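Local coordinates for protein iron-containing alcohol dehydrogenase (Ralstonia eutropha, PDB 3JZD) that probably reduces maleylacetate to 3-oxoadipate with NADH or NADPH in the breakdown of aromatic hydrocarbons, working as a homodimeric member of the iron-containing alcohol dehydrogenase family, at residues E197-R201 / R282-T287; L265-A270 / A295-F299; Y271-V276 / N335-E340; P308-R312 / A351-V355. The contacts are given in a common frame with arbitrary orientation. Residues are numbered along the deposited sequence.

Contact 1 of 4, residues E197-R201 / R282-T287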
loop_
_atom_site.group_PDB
_atom_site.type_symbol
_atom_site.label_atom_id
_atom_site.label_comp_id
_atom_site.label_asym_id
_atom_site.label_seq_id
_atom_site.Cartn_x
_atom_site.Cartn_y
_atom_site.Cartn_z
ATOM N N GLU A 197 10.175 3.072 -5.554
ATOM C CA GLU A 197 11.559 3.059 -5.219
ATOM C C GLU A 197 12.014 1.778 -4.536
ATOM O O GLU A 197 13.109 1.292 -4.820
ATOM C CB GLU A 197 11.896 4.281 -4.391
ATOM C CG GLU A 197 13.328 4.424 -4.225
ATOM C CD GLU A 197 13.751 5.751 -3.609
ATOM O OE1 GLU A 197 12.894 6.704 -3.426
ATOM O OE2 GLU A 197 14.981 5.803 -3.361
ATOM N N GLU A 198 11.210 1.261 -3.604
ATOM C CA GLU A 198 11.484 -0.030 -2.950
ATOM C C GLU A 198 11.499 -1.210 -3.965
ATOM O O GLU A 198 12.321 -2.157 -3.888
ATOM C CB GLU A 198 10.409 -0.279 -1.884
ATOM C CG GLU A 198 10.431 -1.619 -1.244
ATOM C CD GLU A 198 11.554 -1.774 -0.239
ATOM O OE1 GLU A 198 12.500 -0.947 -0.242
ATOM O OE2 GLU A 198 11.446 -2.724 0.579
ATOM N N GLY A 199 10.566 -1.177 -4.881
ATOM C CA GLY A 199 10.537 -2.194 -5.944
ATOM C C GLY A 199 11.823 -2.168 -6.779
ATOM O O GLY A 199 12.422 -3.221 -7.062
ATOM N N ILE A 200 12.275 -0.964 -7.139
ATOM C CA ILE A 200 13.475 -0.858 -7.931
ATOM C C ILE A 200 14.645 -1.400 -7.112
ATOM O O ILE A 200 15.475 -2.128 -7.628
ATOM C CB ILE A 200 13.741 0.602 -8.471
ATOM C CG1 ILE A 200 12.578 1.052 -9.388
ATOM C CG2 ILE A 200 15.060 0.660 -9.259
ATOM C CD1 ILE A 200 12.677 2.505 -9.929
ATOM N N ARG A 201 14.682 -1.075 -5.824
ATOM C CA ARG A 201 15.783 -1.467 -4.980
ATOM C C ARG A 201 15.853 -2.979 -4.867
ATOM O O ARG A 201 16.928 -3.561 -4.951
ATOM C CB ARG A 201 15.612 -0.869 -3.592
ATOM C CG ARG A 201 16.853 -0.486 -2.899
ATOM C CD ARG A 201 16.619 -0.026 -1.430
ATOM N NE ARG A 201 15.279 0.537 -1.137
ATOM C CZ ARG A 201 14.839 1.779 -1.422
ATOM N NH1 ARG A 201 15.616 2.679 -2.085
ATOM N NH2 ARG A 201 13.576 2.100 -1.069
ATOM N N ARG A 282 15.868 9.491 -7.482
ATOM C CA ARG A 282 15.303 8.370 -6.747
ATOM C C ARG A 282 15.616 7.063 -7.452
ATOM O O ARG A 282 15.926 6.080 -6.802
ATOM C CB ARG A 282 13.795 8.523 -6.513
ATOM C CG ARG A 282 13.484 9.722 -5.613
ATOM C CD ARG A 282 12.044 9.915 -5.287
ATOM N NE ARG A 282 11.529 8.856 -4.408
ATOM C CZ ARG A 282 10.334 8.894 -3.822
ATOM N NH1 ARG A 282 9.531 9.936 -4.043
ATOM N NH2 ARG A 282 9.950 7.903 -3.011
ATOM N N ILE A 283 15.574 7.037 -8.777
ATOM C CA ILE A 283 15.927 5.815 -9.459
ATOM C C ILE A 283 17.411 5.487 -9.227
ATOM O O ILE A 283 17.772 4.329 -9.039
ATOM C CB ILE A 283 15.631 5.910 -10.927
ATOM C CG1 ILE A 283 14.099 5.983 -11.145
ATOM C CG2 ILE A 283 16.289 4.741 -11.659
ATOM C CD1 ILE A 283 13.729 6.399 -12.590
ATOM N N ARG A 284 18.257 6.509 -9.233
ATOM C CA ARG A 284 19.703 6.350 -9.024
ATOM C C ARG A 284 20.015 5.806 -7.644
ATOM O O ARG A 284 20.808 4.865 -7.511
ATOM C CB ARG A 284 20.422 7.666 -9.247
ATOM C CG ARG A 284 20.428 8.034 -10.726
ATOM C CD ARG A 284 20.874 9.473 -11.015
ATOM N NE ARG A 284 22.096 9.821 -10.302
ATOM C CZ ARG A 284 22.274 10.906 -9.546
ATOM N NH1 ARG A 284 21.334 11.848 -9.424
ATOM N NH2 ARG A 284 23.427 11.055 -8.923
ATOM N N ARG A 285 19.356 6.375 -6.634
ATOM C CA ARG A 285 19.515 5.926 -5.253
ATOM C C ARG A 285 19.095 4.473 -5.134
ATOM O O ARG A 285 19.780 3.691 -4.498
ATOM C CB ARG A 285 18.670 6.785 -4.316
ATOM C CG ARG A 285 18.846 6.474 -2.846
ATOM C CD ARG A 285 18.167 7.512 -1.948
ATOM N NE ARG A 285 16.722 7.585 -2.176
ATOM C CZ ARG A 285 15.903 8.494 -1.633
ATOM N NH1 ARG A 285 16.377 9.432 -0.812
ATOM N NH2 ARG A 285 14.600 8.482 -1.913
ATOM N N ALA A 286 17.971 4.101 -5.743
ATOM C CA ALA A 286 17.480 2.737 -5.615
ATOM C C ALA A 286 18.341 1.701 -6.395
ATOM O O ALA A 286 18.345 0.514 -6.072
ATOM C CB ALA A 286 16.000 2.679 -6.041
ATOM N N THR A 287 19.048 2.142 -7.428
ATOM C CA THR A 287 19.892 1.251 -8.231
ATOM C C THR A 287 21.377 1.301 -7.833
ATOM O O THR A 287 22.191 0.558 -8.361
ATOM C CB THR A 287 19.797 1.598 -9.731
ATOM O OG1 THR A 287 20.131 2.963 -9.919
ATOM C CG2 THR A 287 18.387 1.337 -10.293
#

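Contact 2 of 4, residues L265-A270 / A295-F299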
loop_
_atom_site.group_PDB
_atom_site.type_symbol
_atom_site.label_atom_id
_atom_site.label_comp_id
_atom_site.label_asym_id
_atom_site.label_seq_id
_atom_site.Cartn_x
_atom_site.Cartn_y
_atom_site.Cartn_z
ATOM N N LEU A 265 14.296 0.968 -21.971
ATOM C CA LEU A 265 14.303 1.720 -20.727
ATOM C C LEU A 265 15.435 2.766 -20.558
ATOM O O LEU A 265 15.169 3.921 -20.305
ATOM C CB LEU A 265 14.185 0.787 -19.530
ATOM C CG LEU A 265 14.114 1.490 -18.194
ATOM C CD1 LEU A 265 12.831 2.271 -18.109
ATOM C CD2 LEU A 265 14.220 0.374 -17.034
ATOM N N PRO A 266 16.695 2.381 -20.707
ATOM C CA PRO A 266 17.674 3.425 -20.532
ATOM C C PRO A 266 17.513 4.667 -21.468
ATOM O O PRO A 266 17.791 5.811 -21.054
ATOM C CB PRO A 266 18.993 2.690 -20.851
ATOM C CG PRO A 266 18.713 1.212 -20.595
ATOM C CD PRO A 266 17.293 1.085 -21.084
ATOM N N HIS A 267 17.097 4.435 -22.720
ATOM C CA HIS A 267 16.960 5.513 -23.715
ATOM C C HIS A 267 15.704 6.342 -23.500
ATOM O O HIS A 267 15.685 7.555 -23.778
ATOM C CB HIS A 267 17.027 4.919 -25.126
ATOM C CG HIS A 267 18.288 4.153 -25.362
ATOM N ND1 HIS A 267 18.366 2.776 -25.233
ATOM C CD2 HIS A 267 19.548 4.582 -25.572
ATOM C CE1 HIS A 267 19.616 2.398 -25.421
ATOM N NE2 HIS A 267 20.347 3.475 -25.639
ATOM N N ALA A 268 14.651 5.687 -23.018
ATOM C CA ALA A 268 13.423 6.391 -22.679
ATOM C C ALA A 268 13.740 7.256 -21.442
ATOM O O ALA A 268 13.301 8.423 -21.336
ATOM C CB ALA A 268 12.244 5.386 -22.413
ATOM N N LEU A 269 14.527 6.721 -20.506
ATOM C CA LEU A 269 14.904 7.529 -19.338
ATOM C C LEU A 269 15.824 8.674 -19.785
ATOM O O LEU A 269 15.630 9.817 -19.373
ATOM C CB LEU A 269 15.512 6.695 -18.200
ATOM C CG LEU A 269 14.566 5.661 -17.544
ATOM C CD1 LEU A 269 15.273 4.835 -16.553
ATOM C CD2 LEU A 269 13.323 6.305 -16.891
ATOM N N ALA A 270 16.803 8.404 -20.646
ATOM C CA ALA A 270 17.671 9.495 -21.106
ATOM C C ALA A 270 16.846 10.639 -21.763
ATOM O O ALA A 270 17.146 11.838 -21.572
ATOM C CB ALA A 270 18.757 8.989 -22.081
ATOM N N ALA A 295 19.850 6.198 -16.458
ATOM C CA ALA A 295 19.989 5.558 -17.751
ATOM C C ALA A 295 21.212 4.620 -17.850
ATOM O O ALA A 295 21.096 3.450 -18.209
ATOM C CB ALA A 295 20.067 6.608 -18.852
ATOM N N ALA A 296 22.400 5.141 -17.577
ATOM C CA ALA A 296 23.605 4.329 -17.720
ATOM C C ALA A 296 23.602 3.145 -16.775
ATOM O O ALA A 296 24.079 2.049 -17.134
ATOM C CB ALA A 296 24.874 5.177 -17.516
ATOM N N THR A 297 23.088 3.373 -15.565
ATOM C CA THR A 297 23.069 2.358 -14.534
ATOM C C THR A 297 22.167 1.189 -14.923
ATOM O O THR A 297 22.553 0.041 -14.751
ATOM C CB THR A 297 22.729 2.968 -13.128
ATOM O OG1 THR A 297 23.676 3.989 -12.820
ATOM C CG2 THR A 297 22.785 1.923 -12.022
ATOM N N LEU A 298 20.982 1.480 -15.463
ATOM C CA LEU A 298 20.040 0.422 -15.870
ATOM C C LEU A 298 20.535 -0.337 -17.108
ATOM O O LEU A 298 20.323 -1.541 -17.252
ATOM C CB LEU A 298 18.619 1.029 -16.060
ATOM C CG LEU A 298 18.061 1.404 -14.674
ATOM C CD1 LEU A 298 16.897 2.333 -14.722
ATOM C CD2 LEU A 298 17.725 0.046 -13.926
ATOM N N PHE A 299 21.208 0.384 -17.999
ATOM C CA PHE A 299 21.856 -0.212 -19.144
ATOM C C PHE A 299 22.862 -1.243 -18.656
ATOM O O PHE A 299 22.842 -2.375 -19.114
ATOM C CB PHE A 299 22.584 0.833 -19.948
ATOM C CG PHE A 299 23.278 0.291 -21.139
ATOM C CD1 PHE A 299 24.563 -0.228 -21.030
ATOM C CD2 PHE A 299 22.682 0.333 -22.383
ATOM C CE1 PHE A 299 25.252 -0.724 -22.164
ATOM C CE2 PHE A 299 23.381 -0.155 -23.523
ATOM C CZ PHE A 299 24.645 -0.682 -23.398
#

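Contact 3 of 4, residues Y271-V276 / N335-E340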
loop_
_atom_site.group_PDB
_atom_site.type_symbol
_atom_site.label_atom_id
_atom_site.label_comp_id
_atom_site.label_asym_id
_atom_site.label_seq_id
_atom_site.Cartn_x
_atom_site.Cartn_y
_atom_site.Cartn_z
ATOM N N TYR A 271 15.796 10.268 -22.499
ATOM C CA TYR A 271 14.948 11.232 -23.196
ATOM C C TYR A 271 14.219 12.135 -22.184
ATOM O O TYR A 271 14.119 13.339 -22.364
ATOM C CB TYR A 271 13.921 10.479 -24.035
ATOM C CG TYR A 271 13.079 11.339 -24.913
ATOM C CD1 TYR A 271 11.971 12.012 -24.410
ATOM C CD2 TYR A 271 13.349 11.448 -26.284
ATOM C CE1 TYR A 271 11.161 12.800 -25.227
ATOM C CE2 TYR A 271 12.541 12.252 -27.113
ATOM C CZ TYR A 271 11.452 12.907 -26.580
ATOM O OH TYR A 271 10.687 13.706 -27.384
ATOM N N ASN A 272 13.666 11.527 -21.140
ATOM C CA ASN A 272 12.928 12.268 -20.131
ATOM C C ASN A 272 13.725 12.876 -18.970
ATOM O O ASN A 272 13.178 13.727 -18.239
ATOM C CB ASN A 272 11.835 11.356 -19.557
ATOM C CG ASN A 272 10.634 11.225 -20.485
ATOM O OD1 ASN A 272 10.405 12.063 -21.395
ATOM N ND2 ASN A 272 9.851 10.175 -20.267
ATOM N N ALA A 273 15.006 12.515 -18.847
ATOM C CA ALA A 273 15.804 12.851 -17.654
ATOM C C ALA A 273 15.849 14.345 -17.279
ATOM O O ALA A 273 15.681 14.683 -16.102
ATOM C CB ALA A 273 17.250 12.264 -17.763
ATOM N N ALA A 274 16.071 15.212 -18.252
ATOM C CA ALA A 274 16.168 16.645 -17.999
ATOM C C ALA A 274 14.893 17.221 -17.413
ATOM O O ALA A 274 14.934 18.189 -16.650
ATOM C CB ALA A 274 16.531 17.433 -19.295
ATOM N N ALA A 275 13.774 16.608 -17.744
ATOM C CA ALA A 275 12.469 17.076 -17.318
ATOM C C ALA A 275 12.068 16.676 -15.898
ATOM O O ALA A 275 11.303 17.411 -15.261
ATOM C CB ALA A 275 11.403 16.581 -18.316
ATOM N N VAL A 276 12.626 15.571 -15.402
ATOM C CA VAL A 276 12.259 14.956 -14.107
ATOM C C VAL A 276 13.455 14.511 -13.275
ATOM O O VAL A 276 13.600 13.342 -12.957
ATOM C CB VAL A 276 11.260 13.745 -14.357
ATOM C CG1 VAL A 276 9.997 14.303 -14.897
ATOM C CG2 VAL A 276 11.815 12.706 -15.377
ATOM N N ASN A 335 3.470 13.249 -21.429
ATOM C CA ASN A 335 4.832 12.838 -21.099
ATOM C C ASN A 335 5.548 14.079 -20.506
ATOM O O ASN A 335 5.190 15.179 -20.847
ATOM C CB ASN A 335 5.552 12.300 -22.351
ATOM C CG ASN A 335 6.896 11.687 -22.029
ATOM O OD1 ASN A 335 6.983 10.634 -21.390
ATOM N ND2 ASN A 335 7.945 12.319 -22.502
ATOM N N PRO A 336 6.527 13.908 -19.605
ATOM C CA PRO A 336 7.172 15.095 -18.966
ATOM C C PRO A 336 7.876 16.040 -19.939
ATOM O O PRO A 336 7.964 17.241 -19.669
ATOM C CB PRO A 336 8.187 14.479 -18.010
ATOM C CG PRO A 336 7.590 13.124 -17.701
ATOM C CD PRO A 336 6.965 12.653 -18.980
ATOM N N ARG A 337 8.408 15.470 -21.025
ATOM C CA ARG A 337 9.036 16.223 -22.146
ATOM C C ARG A 337 8.194 15.967 -23.450
ATOM O O ARG A 337 7.743 14.835 -23.700
ATOM C CB ARG A 337 10.482 15.736 -22.304
ATOM C CG ARG A 337 11.212 16.354 -23.499
ATOM C CD ARG A 337 12.527 15.685 -23.748
ATOM N NE ARG A 337 13.070 16.079 -25.047
ATOM C CZ ARG A 337 14.199 15.594 -25.555
ATOM N NH1 ARG A 337 14.892 14.714 -24.882
ATOM N NH2 ARG A 337 14.657 16.006 -26.720
ATOM N N PRO A 338 7.957 17.003 -24.271
ATOM C CA PRO A 338 7.163 16.771 -25.507
ATOM C C PRO A 338 7.725 15.668 -26.397
ATOM O O PRO A 338 8.931 15.488 -26.446
ATOM C CB PRO A 338 7.182 18.142 -26.221
ATOM C CG PRO A 338 7.457 19.130 -25.149
ATOM C CD PRO A 338 8.281 18.433 -24.092
ATOM N N ILE A 339 6.837 14.876 -27.004
ATOM C CA ILE A 339 7.222 13.802 -27.896
ATOM C C ILE A 339 7.365 14.502 -29.256
ATOM O O ILE A 339 6.406 15.070 -29.753
ATOM C CB ILE A 339 6.158 12.681 -27.920
ATOM C CG1 ILE A 339 5.870 12.136 -26.500
ATOM C CG2 ILE A 339 6.572 11.538 -28.803
ATOM C CD1 ILE A 339 7.066 11.554 -25.736
ATOM N N GLU A 340 8.576 14.520 -29.809
ATOM C CA GLU A 340 8.885 15.171 -31.109
ATOM C C GLU A 340 9.659 14.176 -31.978
ATOM O O GLU A 340 10.492 13.419 -31.470
ATOM C CB GLU A 340 9.695 16.466 -30.886
ATOM C CG GLU A 340 9.046 17.538 -29.971
ATOM C CD GLU A 340 7.801 18.253 -30.581
ATOM O OE1 GLU A 340 7.429 17.992 -31.755
ATOM O OE2 GLU A 340 7.201 19.101 -29.875
#

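Contact 4 of 4, residues P308-R312 / A351-V355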
loop_
_atom_site.group_PDB
_atom_site.type_symbol
_atom_site.label_atom_id
_atom_site.label_comp_id
_atom_site.label_asym_id
_atom_site.label_seq_id
_atom_site.Cartn_x
_atom_site.Cartn_y
_atom_site.Cartn_z
ATOM N N PRO A 308 20.211 -8.714 -23.865
ATOM C CA PRO A 308 20.482 -7.892 -25.053
ATOM C C PRO A 308 20.207 -6.417 -24.701
ATOM O O PRO A 308 19.342 -6.123 -23.851
ATOM C CB PRO A 308 19.464 -8.388 -26.075
ATOM C CG PRO A 308 18.431 -9.068 -25.318
ATOM C CD PRO A 308 19.029 -9.567 -24.031
ATOM N N VAL A 309 20.997 -5.517 -25.292
ATOM C CA VAL A 309 20.884 -4.077 -25.067
ATOM C C VAL A 309 20.689 -3.286 -26.378
ATOM O O VAL A 309 20.678 -2.055 -26.377
ATOM C CB VAL A 309 22.137 -3.570 -24.324
ATOM C CG1 VAL A 309 22.223 -4.203 -22.923
ATOM C CG2 VAL A 309 23.444 -3.861 -25.161
ATOM N N ALA A 310 20.535 -4.003 -27.489
ATOM C CA ALA A 310 20.376 -3.396 -28.803
ATOM C C ALA A 310 19.178 -4.024 -29.455
ATOM O O ALA A 310 19.087 -5.259 -29.508
ATOM C CB ALA A 310 21.644 -3.626 -29.649
ATOM N N LEU A 311 18.247 -3.205 -29.967
ATOM C CA LEU A 311 17.085 -3.736 -30.665
ATOM C C LEU A 311 17.519 -4.582 -31.853
ATOM O O LEU A 311 16.796 -5.495 -32.293
ATOM C CB LEU A 311 16.133 -2.610 -31.162
ATOM C CG LEU A 311 15.478 -1.710 -30.125
ATOM C CD1 LEU A 311 14.744 -0.579 -30.817
ATOM C CD2 LEU A 311 14.518 -2.573 -29.183
ATOM N N ARG A 312 18.706 -4.302 -32.367
ATOM C CA ARG A 312 19.251 -5.036 -33.492
ATOM C C ARG A 312 19.278 -6.541 -33.172
ATOM O O ARG A 312 19.060 -7.378 -34.027
ATOM C CB ARG A 312 20.695 -4.575 -33.791
ATOM C CG ARG A 312 21.338 -5.282 -35.018
ATOM C CD ARG A 312 22.873 -5.132 -35.164
ATOM N NE ARG A 312 23.397 -3.994 -34.408
ATOM C CZ ARG A 312 23.810 -4.042 -33.125
ATOM N NH1 ARG A 312 23.779 -5.178 -32.418
ATOM N NH2 ARG A 312 24.261 -2.940 -32.537
ATOM N N ALA A 351 18.794 3.002 -29.267
ATOM C CA ALA A 351 18.232 1.738 -28.771
ATOM C C ALA A 351 18.566 0.599 -29.756
ATOM O O ALA A 351 18.945 -0.517 -29.329
ATOM C CB ALA A 351 16.693 1.849 -28.598
ATOM N N TYR A 352 18.463 0.900 -31.058
ATOM C CA TYR A 352 18.774 -0.075 -32.131
ATOM C C TYR A 352 20.210 -0.561 -32.011
ATOM O O TYR A 352 20.492 -1.757 -32.049
ATOM C CB TYR A 352 18.550 0.505 -33.544
ATOM C CG TYR A 352 18.953 -0.470 -34.623
ATOM C CD1 TYR A 352 18.137 -1.527 -34.953
ATOM C CD2 TYR A 352 20.191 -0.395 -35.228
ATOM C CE1 TYR A 352 18.516 -2.457 -35.882
ATOM C CE2 TYR A 352 20.574 -1.328 -36.173
ATOM C CZ TYR A 352 19.735 -2.346 -36.489
ATOM O OH TYR A 352 20.096 -3.268 -37.426
ATOM N N GLU A 353 21.095 0.393 -31.824
ATOM C CA GLU A 353 22.514 0.147 -31.789
ATOM C C GLU A 353 23.025 -0.297 -30.440
ATOM O O GLU A 353 24.074 -0.853 -30.373
ATOM C CB GLU A 353 23.265 1.399 -32.248
ATOM C CG GLU A 353 23.121 1.662 -33.770
ATOM C CD GLU A 353 23.651 3.016 -34.201
ATOM O OE1 GLU A 353 24.142 3.768 -33.338
ATOM O OE2 GLU A 353 23.550 3.364 -35.404
ATOM N N GLY A 354 22.303 -0.076 -29.370
ATOM C CA GLY A 354 22.777 -0.515 -28.069
ATOM C C GLY A 354 23.892 0.364 -27.527
ATOM O O GLY A 354 24.824 -0.121 -26.897
ATOM N N VAL A 355 23.777 1.654 -27.786
ATOM C CA VAL A 355 24.709 2.631 -27.265
ATOM C C VAL A 355 24.423 2.822 -25.761
ATOM O O VAL A 355 23.289 3.023 -25.360
ATOM C CB VAL A 355 24.557 3.977 -28.015
ATOM C CG1 VAL A 355 25.602 5.024 -27.517
ATOM C CG2 VAL A 355 24.705 3.783 -29.550
#

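Contact 1 of 4, residues E197-R201 / R282-T287
E197 reaches over A286, its CG 3.7 Å from the CB of that alanine, and runs on to place its carboxylate between two arginines of the facing helix. In this helix-helix packing a small residue permits close approach and a salt-bridge network ties the pair; it joins helices 190-212 and 277-287 in the all-helical C-terminal part of the dehydrogenase fold. The axes of the two short segments approach to 8.3 Å and cross at -37°, with N-to-C directions roughly aligned. A286 fills the crossing point, where R201 CA lies 4.6 Å from A286 CA and makes a CA-H...O contact of 3.4 Å with A286 O. I200 CD1 lies 3.9 Å from I283 CG1. I200 CG2 lies 3.5 Å from T287 CG2, and A179 and A180 of helix 165-182 pack against I200 and I283. The buried carboxylate of E197 is ringed by arginines reaching in from the more exposed rim. R201 bridges along its own helix to E198, whose other carboxylate oxygen bonds to Y225, and more weakly to E197. Across the interface R282 NE donates to E197 OE1 at 2.7 Å, while R285 spans both oxygens, NH2 to E197 OE1 at 2.9 Å and NE to E197 OE2 at 2.8 Å.

Contact 2 of 4, residues L265-A270 / A295-F299
Where two helices run side by side, the bumps of one must find hollows in the other, and helices 257-272 and 294-304 do so where the axes of segments 265-270 and 295-299 run almost exactly antiparallel (178°), 8.3 Å apart. P266 is the central bump. Its CG rests against the backbone and CB of F299, 3.7 Å from F299 N and 3.9 Å from F299 CB, at the edge of the aromatic ring. Being a proline, it has no amide hydrogen for the preceding turn; the amide of H267 is also unbonded to that turn, and the helix is kinked here. Small A295 lies against P266 O (CB to O, 3.3 Å) and A270 (CB to CB, 4.2 Å), which lets the CA atoms of P266 and A295 come within 4.2 Å. L298 fits the groove between L265 and L269, one turn apart, its CD1 3.5 Å from L269 CD1 and 4.0 Å from L265 CD2, and helices 165-182 and 277-287 wall in this leucine cluster. Such tight, largely apolar antiparallel packing is characteristic of a helical-bundle core, here that of the C-terminal region of an iron-containing alcohol dehydrogenase.

Contact 3 of 4, residues Y271-V276 / N335-E340
The apolar centre is modest: P336 packs its CB against V276 CG1 at 3.6 Å and A275 CB at 3.9 Å, while farther along I339 CD1 approaches Y271 CE1 at 4.3 Å. Around these patches the C-terminal part of helix 257-272 and the residues that follow are strapped by the loop that leads into helix 341-353. Y271 is the hub, and it illustrates how one tyrosine can serve a contact with ring, hydroxyl and backbone together. The guanidinium of R337 lies flat on its face, planes at 16°, in a cation-pi stack with R337 CZ 4.0 Å from the ring centroid. The same arginine reaches back with NH1 to donate to Y271 O at 3.0 Å. At the far end of the ring, Y271 OH donates to P338 O at 2.7 Å and weakly accepts, at 3.3 Å, from the N of E340, the N-cap residue of helix 341-353. Beside this, two asparagines pair amide to amide: N335 ND2 donates to N272 OD1 at 2.7 Å and N272 ND2 to N335 OD1 at 3.1 Å. Y184 and the backbone of L241 extend that polar pair. Polar and aromatic matching thus accompanies the packing, and so many directional bonds are consistent with a loop whose path is fixed by them.

Contact 4 of 4, residues P308-R312 / A351-V355
Backbone bonding comes first here, because the contact is built around a Schellman motif that ends helix 341-353, a worked case of a helix C-terminus lending its carbonyls to a neighbouring loop. L311 N donates to A351 O at 2.8 Å and R312 N to Y352 O at 3.1 Å, so the start of a short 3-10 segment docks on the last helical turn. Two CA-H...O contacts reinforce them, A310 CA to A351 O at 3.3 Å and G354 CA to V309 O at 3.1 Å. G354 is the C-prime residue, with phi of +75°, and the crowding against A310 and V309 gives a second reason for glycine: an ideal CB there would clash with A310 CB. Apolar packing follows on the inner side, where L311 CD1 rests 3.8 Å from A351 CB, backed by I263 and H267 of helix 257-272, while V309 leans on helix 294-304. On the exposed side, the Y352 side chain lies about 6 Å from a bound calcium ion, too far to be a ligand, and its ring takes the aliphatic part of R312 on one face. That CH-pi contact puts R312 CB 3.9 Å from the centroid of the Y352 ring, 22° off its normal.

Together the contacts trace one principle: apolar packing dominates in the core, and directional polar bonding grows toward the surface. Contact 2 is the buried one, contact 3 the surface one, and contacts 1 and 4 lie between. Contacts 2 and 3 use successive parts of helix 257-272, and contacts 1 and 2 meet where I283 and T287 touch L298. Contact 4 joins contact 2 differently, through a probable hydrogen bond from H267 NE2 to V355 O and packing of F299 on G354. Their chemistry differs accordingly: a buried glutamate met by arginines marks contact 1, stacking and amide pairing tie contact 3, and main-chain bonds carry contact 4.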